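Local structure of D-aminoacyl-tRNA deacylase 1 (Homo sapiens, 2OKV) at residues E41-V54 against D138-P150. The protein hydrolyses D-aminoacyl-tRNAs and mischarged glycyl-tRNA(Ala) as a homodimeric editing enzyme, and may also act in DNA replication. Sequence-based numbering, arbitrary orientation.
Sequences ELEHMVRKILNLRV and DGPVTIELESPAP
Val141 and Val54 open the contact where strand 141-146 leaves the corner made by the Gly-cisPro motif, Gly139 and Pro140; CG1 of Val141 lies 3.7 Å from CG2 of Val54, the two side chains sliding past each other in opposite directions. That same CG2 of Val54 also reaches CG1 of Ile143, whose CB meets Leu52 CD1, so residues just beyond the helix cover the first half of the strand. Thr142 and Glu144 point to the other face, where Thr142 packs on Leu30 of the second subunit and Glu144 forms a salt bridge with Lys2 of that subunit. Leu145 gives up the most surface to the other segment: its CD1 touches Ile49 CG1 at 4.0 Å, while its CB lies 4.0 Å from Met45 SD. Bends at chi2 and chi3 curl the methionine chain toward the strand, bringing CE to Leu145 O and Ser147 N. At Glu146 the carbonyl oxygen lies 3.4 Å from Lys48 CE. Ser147 OG, anti to the backbone N (chi1 -173°), projects to the helix and approaches His44 CB at 3.1 Å. Next, the Pro148 ring meets Glu41 at about a right angle, CD being 3.2 Å from OE1. Pro150 closes the series, its CB in the plane of the His44 ring at the edge, 3.5 Å from CD2. With the helix running at 154° to strand 141-146 and their axes 9.3 Å apart, this is helix-on-sheet packing at an edge strand of the chain's five-stranded sheet. No clear hydrogen bond crosses it, which implies that mainly apolar contact joins helix and strand, while backbone bonds to strand 2-8 hold the strand in its sheet and the motif probably enters the partner's active site to reject L-amino acids.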
loop_
_atom_site.group_PDB
_atom_site.type_symbol
_atom_site.label_atom_id
_atom_site.label_comp_id
_atom_site.label_asym_id
_atom_site.label_seq_id
_atom_site.Cartn_x
_atom_site.Cartn_y
_atom_site.Cartn_z
ATOM N N GLU B 41 16.982 12.475 3.781
ATOM C CA GLU B 41 15.876 11.514 3.733
ATOM C C GLU B 41 15.822 10.820 2.375
ATOM O O GLU B 41 15.579 9.615 2.295
ATOM C CB GLU B 41 14.573 12.237 4.014
ATOM C CG GLU B 41 14.829 13.598 4.685
ATOM C CD GLU B 41 14.450 13.592 6.111
ATOM O OE1 GLU B 41 13.359 13.061 6.371
ATOM O OE2 GLU B 41 15.210 14.112 6.963
ATOM N N LEU B 42 16.070 11.582 1.313
ATOM C CA LEU B 42 16.145 11.029 -0.040
ATOM C C LEU B 42 17.142 9.865 -0.068
ATOM O O LEU B 42 16.786 8.762 -0.471
ATOM C CB LEU B 42 16.570 12.122 -1.026
ATOM C CG LEU B 42 16.621 11.865 -2.535
ATOM C CD1 LEU B 42 16.657 13.208 -3.262
ATOM C CD2 LEU B 42 17.840 11.002 -2.927
ATOM N N GLU B 43 18.375 10.125 0.370
ATOM C CA GLU B 43 19.443 9.104 0.387
ATOM C C GLU B 43 19.147 7.932 1.323
ATOM O O GLU B 43 19.397 6.767 0.981
ATOM C CB GLU B 43 20.796 9.749 0.705
ATOM C CG GLU B 43 21.241 10.672 -0.432
ATOM C CD GLU B 43 22.613 11.300 -0.264
ATOM O OE1 GLU B 43 23.383 10.852 0.612
ATOM O OE2 GLU B 43 22.935 12.247 -1.036
ATOM N N HIS B 44 18.591 8.242 2.489
ATOM C CA HIS B 44 18.211 7.201 3.457
ATOM C C HIS B 44 17.087 6.298 2.945
ATOM O O HIS B 44 17.142 5.078 3.106
ATOM C CB HIS B 44 17.843 7.834 4.800
ATOM C CG HIS B 44 19.026 8.231 5.635
ATOM N ND1 HIS B 44 20.078 8.979 5.143
ATOM C CD2 HIS B 44 19.314 7.993 6.936
ATOM C CE1 HIS B 44 20.962 9.181 6.103
ATOM N NE2 HIS B 44 20.521 8.596 7.202
ATOM N N MET B 45 16.078 6.886 2.310
ATOM C CA MET B 45 14.972 6.102 1.755
ATOM C C MET B 45 15.418 5.194 0.599
ATOM O O MET B 45 15.010 4.031 0.531
ATOM C CB MET B 45 13.811 7.002 1.322
ATOM C CG MET B 45 12.561 6.256 0.818
ATOM S SD MET B 45 11.848 5.115 2.030
ATOM C CE MET B 45 10.920 6.213 3.101
ATOM N N VAL B 46 16.260 5.716 -0.292
ATOM C CA VAL B 46 16.858 4.895 -1.348
ATOM C C VAL B 46 17.558 3.650 -0.748
ATOM O O VAL B 46 17.305 2.521 -1.167
ATOM C CB VAL B 46 17.854 5.696 -2.182
ATOM C CG1 VAL B 46 18.691 4.778 -3.060
ATOM C CG2 VAL B 46 17.110 6.731 -3.055
ATOM N N ARG B 47 18.438 3.874 0.225
ATOM C CA ARG B 47 19.167 2.769 0.860
ATOM C C ARG B 47 18.220 1.728 1.459
ATOM O O ARG B 47 18.435 0.514 1.309
ATOM C CB ARG B 47 20.137 3.298 1.909
ATOM C CG ARG B 47 21.471 3.725 1.316
ATOM C CD ARG B 47 22.526 4.019 2.388
ATOM N NE ARG B 47 22.658 5.464 2.604
ATOM C CZ ARG B 47 22.323 6.097 3.728
ATOM N NH1 ARG B 47 21.849 5.415 4.772
ATOM N NH2 ARG B 47 22.470 7.415 3.808
ATOM N N LYS B 48 17.162 2.191 2.125
ATOM C CA LYS B 48 16.202 1.274 2.750
ATOM C C LYS B 48 15.451 0.438 1.728
ATOM O O LYS B 48 15.283 -0.768 1.932
ATOM C CB LYS B 48 15.199 2.016 3.645
ATOM C CG LYS B 48 15.798 2.575 4.939
ATOM C CD LYS B 48 14.996 3.783 5.401
ATOM C CE LYS B 48 13.918 3.419 6.385
ATOM N NZ LYS B 48 14.454 3.535 7.777
ATOM N N ILE B 49 15.004 1.073 0.641
ATOM C CA ILE B 49 14.241 0.374 -0.401
ATOM C C ILE B 49 15.122 -0.708 -1.021
ATOM O O ILE B 49 14.704 -1.862 -1.180
ATOM C CB ILE B 49 13.732 1.347 -1.506
ATOM C CG1 ILE B 49 12.576 2.204 -0.989
ATOM C CG2 ILE B 49 13.311 0.600 -2.785
ATOM C CD1 ILE B 49 12.354 3.468 -1.818
ATOM N N LEU B 50 16.356 -0.329 -1.349
ATOM C CA LEU B 50 17.265 -1.215 -2.063
ATOM C C LEU B 50 17.717 -2.393 -1.216
ATOM O O LEU B 50 18.017 -3.466 -1.739
ATOM C CB LEU B 50 18.484 -0.431 -2.579
ATOM C CG LEU B 50 18.197 0.508 -3.759
ATOM C CD1 LEU B 50 19.452 1.275 -4.128
ATOM C CD2 LEU B 50 17.707 -0.255 -4.968
ATOM N N ASN B 51 17.747 -2.189 0.096
ATOM C CA ASN B 51 18.225 -3.212 1.029
ATOM C C ASN B 51 17.126 -4.003 1.770
ATOM O O ASN B 51 17.416 -4.951 2.518
ATOM C CB ASN B 51 19.258 -2.573 1.954
ATOM C CG ASN B 51 20.517 -2.109 1.181
ATOM O OD1 ASN B 51 21.394 -2.930 0.854
ATOM N ND2 ASN B 51 20.601 -0.793 0.863
ATOM N N LEU B 52 15.865 -3.642 1.523
ATOM C CA LEU B 52 14.716 -4.280 2.162
ATOM C C LEU B 52 14.581 -5.757 1.753
ATOM O O LEU B 52 14.331 -6.070 0.579
ATOM C CB LEU B 52 13.439 -3.534 1.776
ATOM C CG LEU B 52 12.164 -3.493 2.642
ATOM C CD1 LEU B 52 10.929 -3.628 1.768
ATOM C CD2 LEU B 52 12.138 -4.435 3.806
ATOM N N ARG B 53 14.701 -6.639 2.735
ATOM C CA ARG B 53 14.700 -8.091 2.520
ATOM C C ARG B 53 13.280 -8.663 2.488
ATOM O O ARG B 53 12.750 -9.130 3.504
ATOM C CB ARG B 53 15.490 -8.802 3.620
ATOM C CG ARG B 53 17.008 -8.600 3.623
ATOM C CD ARG B 53 17.595 -9.135 4.973
ATOM N NE ARG B 53 18.801 -9.931 4.787
ATOM C CZ ARG B 53 19.000 -11.154 5.294
ATOM N NH1 ARG B 53 18.073 -11.757 6.042
ATOM N NH2 ARG B 53 20.136 -11.786 5.044
ATOM N N VAL B 54 12.695 -8.657 1.302
ATOM C CA VAL B 54 11.319 -9.060 1.121
ATOM C C VAL B 54 11.210 -10.360 0.292
ATOM O O VAL B 54 10.122 -10.921 0.115
ATOM C CB VAL B 54 10.572 -7.846 0.516
ATOM C CG1 VAL B 54 10.040 -8.106 -0.873
ATOM C CG2 VAL B 54 9.572 -7.282 1.487
ATOM N N ASP B 138 2.346 -9.978 -4.472
ATOM C CA ASP B 138 2.741 -11.393 -4.334
ATOM C C ASP B 138 2.843 -11.796 -2.871
ATOM O O ASP B 138 3.867 -11.540 -2.224
ATOM C CB ASP B 138 4.081 -11.571 -5.036
ATOM C CG ASP B 138 4.609 -12.968 -4.972
ATOM O OD1 ASP B 138 3.818 -13.928 -4.877
ATOM O OD2 ASP B 138 5.847 -13.095 -5.052
ATOM N N GLY B 139 1.765 -12.397 -2.348
ATOM C CA GLY B 139 1.743 -12.890 -0.969
ATOM C C GLY B 139 0.400 -12.794 -0.256
ATOM O O GLY B 139 -0.198 -13.817 0.095
ATOM N N PRO B 140 -0.087 -11.563 -0.008
ATOM C CA PRO B 140 0.533 -10.287 -0.315
ATOM C C PRO B 140 1.670 -10.007 0.681
ATOM O O PRO B 140 1.687 -10.586 1.766
ATOM C CB PRO B 140 -0.618 -9.285 -0.132
ATOM C CG PRO B 140 -1.491 -9.904 0.923
ATOM C CD PRO B 140 -1.379 -11.411 0.700
ATOM N N VAL B 141 2.612 -9.149 0.291
ATOM C CA VAL B 141 3.658 -8.646 1.205
ATOM C C VAL B 141 3.684 -7.129 1.041
ATOM O O VAL B 141 3.863 -6.612 -0.080
ATOM C CB VAL B 141 5.057 -9.244 0.913
ATOM C CG1 VAL B 141 6.133 -8.513 1.715
ATOM C CG2 VAL B 141 5.088 -10.709 1.274
ATOM N N THR B 142 3.493 -6.420 2.148
ATOM C CA THR B 142 3.393 -4.952 2.090
ATOM C C THR B 142 4.133 -4.357 3.279
ATOM O O THR B 142 3.862 -4.715 4.407
ATOM C CB THR B 142 1.910 -4.506 2.152
ATOM O OG1 THR B 142 1.141 -5.232 1.185
ATOM C CG2 THR B 142 1.766 -2.990 1.898
ATOM N N ILE B 143 5.049 -3.427 3.025
ATOM C CA ILE B 143 5.877 -2.881 4.095
ATOM C C ILE B 143 5.795 -1.358 4.075
ATOM O O ILE B 143 5.922 -0.755 3.010
ATOM C CB ILE B 143 7.365 -3.317 3.919
ATOM C CG1 ILE B 143 7.511 -4.853 4.059
ATOM C CG2 ILE B 143 8.307 -2.544 4.892
ATOM C CD1 ILE B 143 7.319 -5.399 5.462
ATOM N N GLU B 144 5.588 -0.757 5.244
ATOM C CA GLU B 144 5.629 0.689 5.394
ATOM C C GLU B 144 7.031 1.135 5.818
ATOM O O GLU B 144 7.592 0.603 6.781
ATOM C CB GLU B 144 4.605 1.153 6.425
ATOM C CG GLU B 144 3.151 0.865 6.043
ATOM C CD GLU B 144 2.150 1.287 7.116
ATOM O OE1 GLU B 144 0.941 1.063 6.915
ATOM O OE2 GLU B 144 2.561 1.840 8.160
ATOM N N LEU B 145 7.581 2.100 5.087
ATOM C CA LEU B 145 8.889 2.681 5.390
ATOM C C LEU B 145 8.760 4.178 5.661
ATOM O O LEU B 145 7.922 4.858 5.066
ATOM C CB LEU B 145 9.860 2.468 4.218
ATOM C CG LEU B 145 10.273 1.046 3.799
ATOM C CD1 LEU B 145 11.198 1.128 2.557
ATOM C CD2 LEU B 145 10.935 0.266 4.962
ATOM N N GLU B 146 9.603 4.686 6.552
ATOM C CA GLU B 146 9.657 6.113 6.824
ATOM C C GLU B 146 11.102 6.553 7.093
ATOM O O GLU B 146 11.868 5.817 7.726
ATOM C CB GLU B 146 8.732 6.460 7.994
ATOM C CG GLU B 146 8.768 7.926 8.376
ATOM C CD GLU B 146 7.418 8.474 8.819
ATOM O OE1 GLU B 146 7.251 9.719 8.730
ATOM O OE2 GLU B 146 6.542 7.680 9.247
ATOM N N SER B 147 11.478 7.743 6.630
ATOM C CA SER B 147 12.878 8.160 6.784
ATOM C C SER B 147 13.217 9.337 7.697
ATOM O O SER B 147 14.328 9.387 8.250
ATOM C CB SER B 147 13.592 8.314 5.453
ATOM O OG SER B 147 14.961 8.562 5.723
ATOM N N PRO B 148 12.320 10.327 7.824
ATOM C CA PRO B 148 12.541 11.229 8.957
ATOM C C PRO B 148 13.073 10.464 10.172
ATOM O O PRO B 148 13.936 10.983 10.878
ATOM C CB PRO B 148 11.149 11.787 9.222
ATOM C CG PRO B 148 10.528 11.864 7.845
ATOM C CD PRO B 148 11.171 10.747 7.003
ATOM N N ALA B 149 12.568 9.241 10.392
ATOM C CA ALA B 149 13.152 8.312 11.374
ATOM C C ALA B 149 13.711 7.045 10.696
ATOM O O ALA B 149 12.962 6.082 10.473
ATOM C CB ALA B 149 12.129 7.946 12.484
ATOM N N PRO B 150 15.032 7.031 10.381
ATOM C CA PRO B 150 15.622 5.911 9.641
ATOM C C PRO B 150 16.212 4.792 10.524
ATOM O O PRO B 150 16.488 4.996 11.712
ATOM C CB PRO B 150 16.722 6.586 8.823
ATOM C CG PRO B 150 17.110 7.803 9.640
ATOM C CD PRO B 150 16.055 8.042 10.700
#